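Local coordinates for Medium/long-chain acyl-CoA thioesterase YigI (Shewanella oneidensis, PDB 3E8P) that probably hydrolyses medium- and long-chain fatty acyl-CoA thioesters to the free fatty acid and coenzyme A, as a member of the thioesterase superfamily, at the interface of chains A and B and the interface of chains A and C. Numbering follows the deposited sequence. Chains: chain A/B/C, uncharacterized protein.

Four copies of the protein make up the deposited assembly, and chain A meets two neighbours through different surfaces. Contacts 1 and 4 both join A to B: their C-alpha centres lie about 9 Å apart, they share A:Phe156 and B:Ile133, and strand 153-162 runs through both; contact 4 adds strand 139-148, contact 1 the end of strand 112-117 and nearby loops. Contacts 2 and 3 join A to C, about 14 Å apart, and both use helix 32-37 and the 3-10 turn 57-59. The two groups are 22 to 29 Å apart. Both interfaces are two-fold symmetric, consistent with a dimer of dimers, though the structure alone does not prove it.

Contact 1: the interface of chains A and B. Residues chain A 116, 118-119, 156; chain B 133-134.
B:Ile133 reaches from a loop of chain B toward A:Leu118 and A:Phe156, and its side chain carries most of this apolar contact. Starting at the branch point, CB of B:Ile133 lies 4.0 Å from ring atom CE2 of A:Phe156 and also near the methyl CD2 of A:Leu118. One branch, CG2, comes up to the rim of the phenyl ring in its plane, 3.8 Å from CE2. The other branch starts with CG1 between the backbone N and the carbonyl carbon (chi1 61°), a crowded position that points this branch at A:Leu118. CG1 meets CD2 of A:Leu118 at 3.9 Å, and the terminal CD1 touches both that CD2 and the phenyl CD2 of A:Phe156, each at 3.8 Å. A beta-branched residue suits this place because its two arms can touch the ring at separate points while the longer one also meets the leucine. Within chain A, CD1 of A:Leu118 sits over the centre of the A:Phe156 ring, 3.6 Å above its plane, and probably helps to fix the ring that B:Ile133 meets edge-on. An alanine here would probably leave the ring edge and the leucine methyl without their apolar partner and open a gap between the chains. At the margin, B:Arg134 runs extended with CG anti to the backbone N (chi1 178°), and its methylene CD passes the carbonyl O of A:Leu118 at 3.8 Å.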
loop_
_atom_site.group_PDB
_atom_site.type_symbol
_atom_site.label_atom_id
_atom_site.label_comp_id
_atom_site.label_asym_id
_atom_site.label_seq_id
_atom_site.Cartn_x
_atom_site.Cartn_y
_atom_site.Cartn_z
ATOM N N ASP A 116 6.234 -2.190 -5.558
ATOM C CA ASP A 116 6.996 -0.988 -5.880
ATOM C C ASP A 116 7.871 -1.336 -7.091
ATOM O O ASP A 116 8.757 -2.192 -7.001
ATOM C CB ASP A 116 7.859 -0.567 -4.677
ATOM C CG ASP A 116 7.034 0.094 -3.562
ATOM O OD1 ASP A 116 6.539 1.230 -3.754
ATOM O OD2 ASP A 116 6.877 -0.524 -2.492
ATOM N N LEU A 118 10.705 -0.598 -9.265
ATOM C CA LEU A 118 11.952 0.155 -9.165
ATOM C C LEU A 118 12.555 0.603 -10.492
ATOM O O LEU A 118 13.009 1.738 -10.611
ATOM C CB LEU A 118 12.979 -0.680 -8.383
ATOM C CG LEU A 118 12.421 -1.281 -7.088
ATOM C CD1 LEU A 118 13.391 -2.287 -6.512
ATOM C CD2 LEU A 118 12.135 -0.155 -6.097
ATOM N N ARG A 119 12.571 -0.290 -11.476
ATOM C CA ARG A 119 13.138 0.010 -12.792
ATOM C C ARG A 119 12.663 -1.028 -13.808
ATOM O O ARG A 119 12.220 -2.106 -13.427
ATOM C CB ARG A 119 14.670 0.025 -12.708
ATOM C CG ARG A 119 15.280 -1.239 -12.100
ATOM C CD ARG A 119 16.776 -1.078 -11.931
ATOM N NE ARG A 119 17.084 -0.026 -10.969
ATOM C CZ ARG A 119 17.155 -0.209 -9.655
ATOM N NH1 ARG A 119 16.952 -1.409 -9.134
ATOM N NH2 ARG A 119 17.407 0.819 -8.855
ATOM N N PHE A 156 10.047 -4.584 -5.700
ATOM C CA PHE A 156 9.930 -5.063 -4.333
ATOM C C PHE A 156 8.444 -5.173 -4.059
ATOM O O PHE A 156 7.636 -4.474 -4.665
ATOM C CB PHE A 156 10.505 -4.076 -3.309
ATOM C CG PHE A 156 11.998 -3.939 -3.343
ATOM C CD1 PHE A 156 12.807 -4.961 -3.829
ATOM C CD2 PHE A 156 12.598 -2.805 -2.810
ATOM C CE1 PHE A 156 14.201 -4.854 -3.778
ATOM C CE2 PHE A 156 13.977 -2.683 -2.751
ATOM C CZ PHE A 156 14.789 -3.720 -3.241
ATOM N N ILE B 133 14.898 3.506 -2.342
ATOM C CA ILE B 133 14.889 2.301 -3.161
ATOM C C ILE B 133 14.698 2.669 -4.640
ATOM O O ILE B 133 15.000 1.875 -5.526
ATOM C CB ILE B 133 13.827 1.267 -2.687
ATOM C CG1 ILE B 133 12.420 1.842 -2.761
ATOM C CG2 ILE B 133 14.138 0.841 -1.237
ATOM C CD1 ILE B 133 11.337 0.787 -2.508
ATOM N N ARG B 134 14.217 3.884 -4.898
ATOM C CA ARG B 134 14.050 4.373 -6.265
ATOM C C ARG B 134 14.269 5.887 -6.261
ATOM O O ARG B 134 13.487 6.639 -5.687
ATOM C CB ARG B 134 12.657 4.053 -6.822
ATOM C CG ARG B 134 12.460 4.594 -8.220
ATOM C CD ARG B 134 11.064 4.360 -8.764
ATOM N NE ARG B 134 10.844 5.181 -9.950
ATOM C CZ ARG B 134 9.996 4.881 -10.929
ATOM N NH1 ARG B 134 9.276 3.767 -10.875
ATOM N NH2 ARG B 134 9.877 5.694 -11.970
#

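Contact 2: the interface of chains A and C. Residues chain A 36-37, 58-59, 72; chain C 32-33, 36-37.
C:Phe33 lays its ring against A:Val72, A:Leu59 and A:Leu37, the densely packed part of this contact. The methyl CG2 of A:Val72 stands over one face, 3.7 Å from the ring centroid in a CH-pi contact, while CD1 of C:Leu37, from the same chain as the ring, covers the opposite face. CG of C:Phe33 lies anti to its backbone N (chi1 -168°), which carries the ring to CG2 of A:Val72 and to CD2 of A:Leu59, the latter 3.8 Å from CE1. At the ring edge, in plane, comes the backbone carbonyl O of A:Glu58, 3.6 Å from CD1. A flat, wide aromatic suits a slot with a methyl on either face; an alanine in its place would probably leave the valine methyl without its ring and open a gap beside A:Leu59. Next to this, A:Leu36 and C:Leu36 run antiparallel alongside one another, their CD1 methyls meeting closely at 3.5 Å. The looser part is the far end of the A:Glu58 side chain: CB touches CD2 of C:Leu36 at 3.8 Å, but the chain bends at chi2 (64°) and its carboxylate makes no bond to chain C here. In the fold, helix 32-37 of chain C rests against its counterpart in chain A, the 3-10 turn 57-59 and helix 70-90.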
loop_
_atom_site.group_PDB
_atom_site.type_symbol
_atom_site.label_atom_id
_atom_site.label_comp_id
_atom_site.label_asym_id
_atom_site.label_seq_id
_atom_site.Cartn_x
_atom_site.Cartn_y
_atom_site.Cartn_z
ATOM N N LEU A 36 0.765 -21.391 -17.610
ATOM C CA LEU A 36 0.590 -20.518 -18.766
ATOM C C LEU A 36 1.763 -19.545 -18.858
ATOM O O LEU A 36 2.223 -19.220 -19.947
ATOM C CB LEU A 36 -0.716 -19.730 -18.652
ATOM C CG LEU A 36 -0.996 -18.742 -19.790
ATOM C CD1 LEU A 36 -1.395 -19.496 -21.064
ATOM C CD2 LEU A 36 -2.114 -17.802 -19.371
ATOM N N LEU A 37 2.234 -19.080 -17.705
ATOM C CA LEU A 37 3.349 -18.142 -17.661
ATOM C C LEU A 37 4.710 -18.832 -17.660
ATOM O O LEU A 37 5.676 -18.295 -18.196
ATOM C CB LEU A 37 3.241 -17.231 -16.426
ATOM C CG LEU A 37 2.434 -15.935 -16.568
ATOM C CD1 LEU A 37 1.035 -16.250 -17.060
ATOM C CD2 LEU A 37 2.371 -15.205 -15.224
ATOM N N GLU A 58 5.736 -14.113 -24.947
ATOM C CA GLU A 58 4.382 -13.914 -24.411
ATOM C C GLU A 58 4.288 -13.099 -23.116
ATOM O O GLU A 58 3.197 -12.669 -22.733
ATOM C CB GLU A 58 3.700 -15.265 -24.167
ATOM C CG GLU A 58 3.373 -16.065 -25.408
ATOM C CD GLU A 58 4.607 -16.486 -26.183
ATOM O OE1 GLU A 58 5.664 -16.696 -25.549
ATOM O OE2 GLU A 58 4.509 -16.621 -27.423
ATOM N N LEU A 59 5.421 -12.891 -22.446
ATOM C CA LEU A 59 5.440 -12.158 -21.180
ATOM C C LEU A 59 5.832 -10.689 -21.297
ATOM O O LEU A 59 5.887 -9.982 -20.296
ATOM C CB LEU A 59 6.382 -12.852 -20.186
ATOM C CG LEU A 59 6.012 -14.282 -19.773
ATOM C CD1 LEU A 59 6.989 -14.798 -18.720
ATOM C CD2 LEU A 59 4.599 -14.302 -19.226
ATOM N N VAL A 72 3.178 -9.553 -14.672
ATOM C CA VAL A 72 3.964 -10.747 -14.407
ATOM C C VAL A 72 4.747 -10.527 -13.131
ATOM O O VAL A 72 4.809 -11.394 -12.260
ATOM C CB VAL A 72 4.980 -11.030 -15.530
ATOM C CG1 VAL A 72 5.885 -12.182 -15.117
ATOM C CG2 VAL A 72 4.253 -11.353 -16.834
ATOM N N PRO C 32 1.991 -8.199 -26.012
ATOM C CA PRO C 32 2.043 -9.659 -25.934
ATOM C C PRO C 32 1.362 -10.280 -24.717
ATOM O O PRO C 32 0.572 -11.211 -24.855
ATOM C CB PRO C 32 3.542 -9.951 -25.973
ATOM C CG PRO C 32 4.071 -8.856 -26.830
ATOM C CD PRO C 32 3.320 -7.643 -26.319
ATOM N N PHE C 33 1.659 -9.777 -23.521
ATOM C CA PHE C 33 1.059 -10.359 -22.325
ATOM C C PHE C 33 -0.460 -10.235 -22.312
ATOM O O PHE C 33 -1.146 -11.087 -21.748
ATOM C CB PHE C 33 1.651 -9.730 -21.064
ATOM C CG PHE C 33 1.291 -10.461 -19.793
ATOM C CD1 PHE C 33 1.605 -11.809 -19.636
ATOM C CD2 PHE C 33 0.669 -9.794 -18.740
ATOM C CE1 PHE C 33 1.304 -12.488 -18.444
ATOM C CE2 PHE C 33 0.366 -10.456 -17.543
ATOM C CZ PHE C 33 0.685 -11.805 -17.395
ATOM N N LEU C 36 -1.807 -13.079 -24.369
ATOM C CA LEU C 36 -1.672 -14.364 -23.688
ATOM C C LEU C 36 -2.828 -14.563 -22.699
ATOM O O LEU C 36 -3.343 -15.668 -22.553
ATOM C CB LEU C 36 -0.326 -14.437 -22.949
ATOM C CG LEU C 36 -0.058 -15.674 -22.074
ATOM C CD1 LEU C 36 0.005 -16.925 -22.947
ATOM C CD2 LEU C 36 1.256 -15.494 -21.303
ATOM N N LEU C 37 -3.240 -13.484 -22.037
ATOM C CA LEU C 37 -4.322 -13.543 -21.058
ATOM C C LEU C 37 -5.711 -13.322 -21.654
ATOM O O LEU C 37 -6.705 -13.789 -21.104
ATOM C CB LEU C 37 -4.075 -12.518 -19.937
ATOM C CG LEU C 37 -3.266 -12.971 -18.708
ATOM C CD1 LEU C 37 -1.956 -13.607 -19.128
ATOM C CD2 LEU C 37 -3.014 -11.773 -17.804
#

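Contact 3: the interface of chains A and C. Residues chain A 30-33; chain C 57, 60-61, 63.
This is part of a two-fold symmetric interface between identical chains, in which the start of helix 32-37 of chain A docks onto the segment around residues 57-63 of chain C; it probably helps to hold A and C together in the deposited assembly, and its twin occurs with the chains exchanged. On the chain A side A:Pro32 carries much of the contact, set against C:Ile63. Its ring carbon CD packs tightly on CG1 of C:Ile63, at 3.4 Å, and CG lies 3.7 Å from the isoleucine's terminal CD1. CG1 of C:Ile63 is anti to the carbonyl carbon (chi1 -56°), and from there the chain extends to place CD1 3.5 Å from the carbonyl O of A:His30. Proline suits the first turn of a helix, where its missing N-H costs no helical bond, and its compact ring offers the isoleucine a rigid apolar surface crossed at a slant. On another side, CB of A:Pro32 approaches the carbonyl O of C:Ile60 at 3.4 Å. CG1 of A:Val31 comes to 3.3 Å from the carbonyl O of C:Gly61, whose lack of a side chain probably eases the approach. A polar link is added by a backbone hydrogen bond: the amide N of A:Phe33 donates to the carbonyl O of C:Ile60 over 3.1 Å, with an angle of 148° at the hydrogen.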
loop_
_atom_site.group_PDB
_atom_site.type_symbol
_atom_site.label_atom_id
_atom_site.label_comp_id
_atom_site.label_asym_id
_atom_site.label_seq_id
_atom_site.Cartn_x
_atom_site.Cartn_y
_atom_site.Cartn_z
ATOM N N HIS A 30 0.540 -28.031 -10.889
ATOM C CA HIS A 30 -0.913 -28.057 -10.856
ATOM C C HIS A 30 -1.636 -26.727 -10.690
ATOM O O HIS A 30 -2.708 -26.661 -10.092
ATOM C CB HIS A 30 -1.375 -29.058 -9.795
ATOM C CG HIS A 30 -0.894 -30.451 -10.055
ATOM N ND1 HIS A 30 0.388 -30.861 -9.759
ATOM C CD2 HIS A 30 -1.496 -31.502 -10.660
ATOM C CE1 HIS A 30 0.558 -32.103 -10.174
ATOM N NE2 HIS A 30 -0.569 -32.516 -10.725
ATOM N N VAL A 31 -1.049 -25.667 -11.232
ATOM C CA VAL A 31 -1.674 -24.358 -11.182
ATOM C C VAL A 31 -1.701 -23.855 -12.615
ATOM O O VAL A 31 -0.683 -23.432 -13.154
ATOM C CB VAL A 31 -0.888 -23.362 -10.298
ATOM C CG1 VAL A 31 -1.564 -21.998 -10.339
ATOM C CG2 VAL A 31 -0.836 -23.863 -8.856
ATOM N N PRO A 32 -2.872 -23.917 -13.261
ATOM C CA PRO A 32 -3.024 -23.467 -14.646
ATOM C C PRO A 32 -2.351 -22.142 -15.009
ATOM O O PRO A 32 -1.666 -22.059 -16.023
ATOM C CB PRO A 32 -4.540 -23.428 -14.827
ATOM C CG PRO A 32 -4.981 -24.605 -14.018
ATOM C CD PRO A 32 -4.136 -24.479 -12.751
ATOM N N PHE A 33 -2.530 -21.107 -14.196
ATOM C CA PHE A 33 -1.919 -19.822 -14.529
ATOM C C PHE A 33 -0.394 -19.835 -14.460
ATOM O O PHE A 33 0.253 -19.076 -15.165
ATOM C CB PHE A 33 -2.465 -18.695 -13.637
ATOM C CG PHE A 33 -2.126 -17.308 -14.144
ATOM C CD1 PHE A 33 -2.427 -16.940 -15.457
ATOM C CD2 PHE A 33 -1.502 -16.371 -13.314
ATOM C CE1 PHE A 33 -2.111 -15.663 -15.943
ATOM C CE2 PHE A 33 -1.181 -15.088 -13.790
ATOM C CZ PHE A 33 -1.487 -14.736 -15.106
ATOM N N PRO C 57 -9.672 -21.784 -18.939
ATOM C CA PRO C 57 -8.913 -22.712 -18.091
ATOM C C PRO C 57 -7.504 -22.275 -17.656
ATOM O O PRO C 57 -7.103 -22.530 -16.518
ATOM C CB PRO C 57 -8.888 -23.997 -18.920
ATOM C CG PRO C 57 -10.160 -23.910 -19.724
ATOM C CD PRO C 57 -10.147 -22.461 -20.161
ATOM N N ILE C 60 -6.994 -20.099 -14.233
ATOM C CA ILE C 60 -7.370 -20.590 -12.920
ATOM C C ILE C 60 -6.173 -20.678 -11.987
ATOM O O ILE C 60 -5.083 -21.093 -12.388
ATOM C CB ILE C 60 -8.042 -21.983 -13.011
ATOM C CG1 ILE C 60 -9.511 -21.835 -13.421
ATOM C CG2 ILE C 60 -7.957 -22.693 -11.667
ATOM C CD1 ILE C 60 -9.723 -21.159 -14.756
ATOM N N GLY C 61 -6.388 -20.286 -10.735
ATOM C CA GLY C 61 -5.330 -20.342 -9.747
ATOM C C GLY C 61 -5.420 -21.643 -8.977
ATOM O O GLY C 61 -4.506 -22.464 -9.011
ATOM N N ILE C 63 -7.353 -24.975 -8.837
ATOM C CA ILE C 63 -8.279 -25.822 -9.572
ATOM C C ILE C 63 -9.369 -26.371 -8.662
ATOM O O ILE C 63 -10.524 -26.473 -9.066
ATOM C CB ILE C 63 -7.541 -26.995 -10.250
ATOM C CG1 ILE C 63 -6.441 -26.445 -11.162
ATOM C CG2 ILE C 63 -8.520 -27.828 -11.073
ATOM C CD1 ILE C 63 -5.587 -27.517 -11.809
#

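Contact 4: the interface of chains A and B. Residues chain A 143, 156-158; chain B 133, 143-144, 156-157.
A:Arg143 and B:Arg143 reach across from facing strands and pass each other head to tail, each chain extended from CG to NE. Their interaction is first a stack of flat groups: the guanidinium planes are 8° apart, and the two CZ atoms are 3.7 Å from each other. Two like charges would be expected to repel, but both have aromatic cover on their outer faces. B:Phe156 extends the stack, its CD2 standing over the centre of the A:Arg143 guanidinium, 3.5 Å from CZ, with the planes tilted by 24°. A second kind of interaction is cation-pi: NH1 of B:Arg143 lies over the face of the A:Phe156 ring, 4.0 Å from its centroid. Phenylalanine suits these outer places because its electron-rich face can meet a cation as well as apolar neighbours. Polar approaches stop short of bonding: the carbonyl O of A:Gly157 is at the edge of the B:Arg143 guanidinium, in plane, 3.6 Å from NH2, too far for a hydrogen bond but likely to ease the charge. Apolar cover continues where B:Ile133 borders A:Phe156. The resulting four-layer sandwich of ring, guanidinium, guanidinium and ring joins strands 139-148 and 153-162 of chains A and B, and probably helps to hold these subunits together in the assembly.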
loop_
_atom_site.group_PDB
_atom_site.type_symbol
_atom_site.label_atom_id
_atom_site.label_comp_id
_atom_site.label_asym_id
_atom_site.label_seq_id
_atom_site.Cartn_x
_atom_site.Cartn_y
_atom_site.Cartn_z
ATOM N N ARG A 143 7.694 -9.560 2.852
ATOM C CA ARG A 143 8.369 -8.679 1.912
ATOM C C ARG A 143 8.860 -9.568 0.765
ATOM O O ARG A 143 9.386 -10.656 0.996
ATOM C CB ARG A 143 9.555 -7.972 2.573
ATOM C CG ARG A 143 9.180 -6.640 3.199
ATOM C CD ARG A 143 10.391 -5.830 3.620
ATOM N NE ARG A 143 10.011 -4.454 3.936
ATOM C CZ ARG A 143 10.851 -3.519 4.371
ATOM N NH1 ARG A 143 12.137 -3.802 4.547
ATOM N NH2 ARG A 143 10.399 -2.298 4.624
ATOM N N PHE A 156 10.047 -4.584 -5.700
ATOM C CA PHE A 156 9.930 -5.063 -4.333
ATOM C C PHE A 156 8.444 -5.173 -4.059
ATOM O O PHE A 156 7.636 -4.474 -4.665
ATOM C CB PHE A 156 10.505 -4.076 -3.309
ATOM C CG PHE A 156 11.998 -3.939 -3.343
ATOM C CD1 PHE A 156 12.807 -4.961 -3.829
ATOM C CD2 PHE A 156 12.598 -2.805 -2.810
ATOM C CE1 PHE A 156 14.201 -4.854 -3.778
ATOM C CE2 PHE A 156 13.977 -2.683 -2.751
ATOM C CZ PHE A 156 14.789 -3.720 -3.241
ATOM N N GLY A 157 8.087 -6.041 -3.125
ATOM C CA GLY A 157 6.693 -6.193 -2.766
ATOM C C GLY A 157 6.524 -6.354 -1.263
ATOM O O GLY A 157 7.488 -6.578 -0.530
ATOM N N THR A 158 5.292 -6.199 -0.800
ATOM C CA THR A 158 4.950 -6.398 0.602
ATOM C C THR A 158 3.538 -6.971 0.554
ATOM O O THR A 158 2.643 -6.368 -0.044
ATOM C CB THR A 158 4.951 -5.074 1.407
ATOM O OG1 THR A 158 6.242 -4.470 1.328
ATOM C CG2 THR A 158 4.620 -5.322 2.879
ATOM N N ILE B 133 14.898 3.506 -2.342
ATOM C CA ILE B 133 14.889 2.301 -3.161
ATOM C C ILE B 133 14.698 2.669 -4.640
ATOM O O ILE B 133 15.000 1.875 -5.526
ATOM C CB ILE B 133 13.827 1.267 -2.687
ATOM C CG1 ILE B 133 12.420 1.842 -2.761
ATOM C CG2 ILE B 133 14.138 0.841 -1.237
ATOM C CD1 ILE B 133 11.337 0.787 -2.508
ATOM N N ARG B 143 12.149 3.482 1.784
ATOM C CA ARG B 143 11.736 2.452 2.718
ATOM C C ARG B 143 12.128 2.971 4.080
ATOM O O ARG B 143 13.233 3.487 4.265
ATOM C CB ARG B 143 12.410 1.110 2.414
ATOM C CG ARG B 143 11.419 0.126 1.824
ATOM C CD ARG B 143 12.003 -1.225 1.432
ATOM N NE ARG B 143 10.905 -2.110 1.047
ATOM C CZ ARG B 143 11.042 -3.368 0.640
ATOM N NH1 ARG B 143 12.248 -3.912 0.549
ATOM N NH2 ARG B 143 9.963 -4.084 0.344
HETATM N N MSE B 144 11.212 2.856 5.029
HETATM C CA MSE B 144 11.447 3.356 6.374
HETATM C C MSE B 144 11.309 2.237 7.406
HETATM O O MSE B 144 10.644 1.218 7.168
HETATM C CB MSE B 144 10.456 4.488 6.700
HETATM C CG MSE B 144 10.476 5.662 5.733
HETATM SE SE MSE B 144 9.464 5.274 4.078
HETATM C CE MSE B 144 7.822 6.162 4.560
ATOM N N PHE B 156 7.475 -1.050 9.587
ATOM C CA PHE B 156 8.201 -0.759 8.361
ATOM C C PHE B 156 7.302 0.176 7.574
ATOM O O PHE B 156 6.069 0.131 7.691
ATOM C CB PHE B 156 8.446 -2.017 7.512
ATOM C CG PHE B 156 9.545 -2.924 8.025
ATOM C CD1 PHE B 156 10.522 -2.456 8.908
ATOM C CD2 PHE B 156 9.614 -4.250 7.597
ATOM C CE1 PHE B 156 11.556 -3.305 9.359
ATOM C CE2 PHE B 156 10.643 -5.109 8.039
ATOM C CZ PHE B 156 11.614 -4.634 8.923
ATOM N N GLY B 157 7.920 1.022 6.765
ATOM C CA GLY B 157 7.157 1.926 5.942
ATOM C C GLY B 157 7.753 1.962 4.547
ATOM O O GLY B 157 8.906 1.583 4.343
#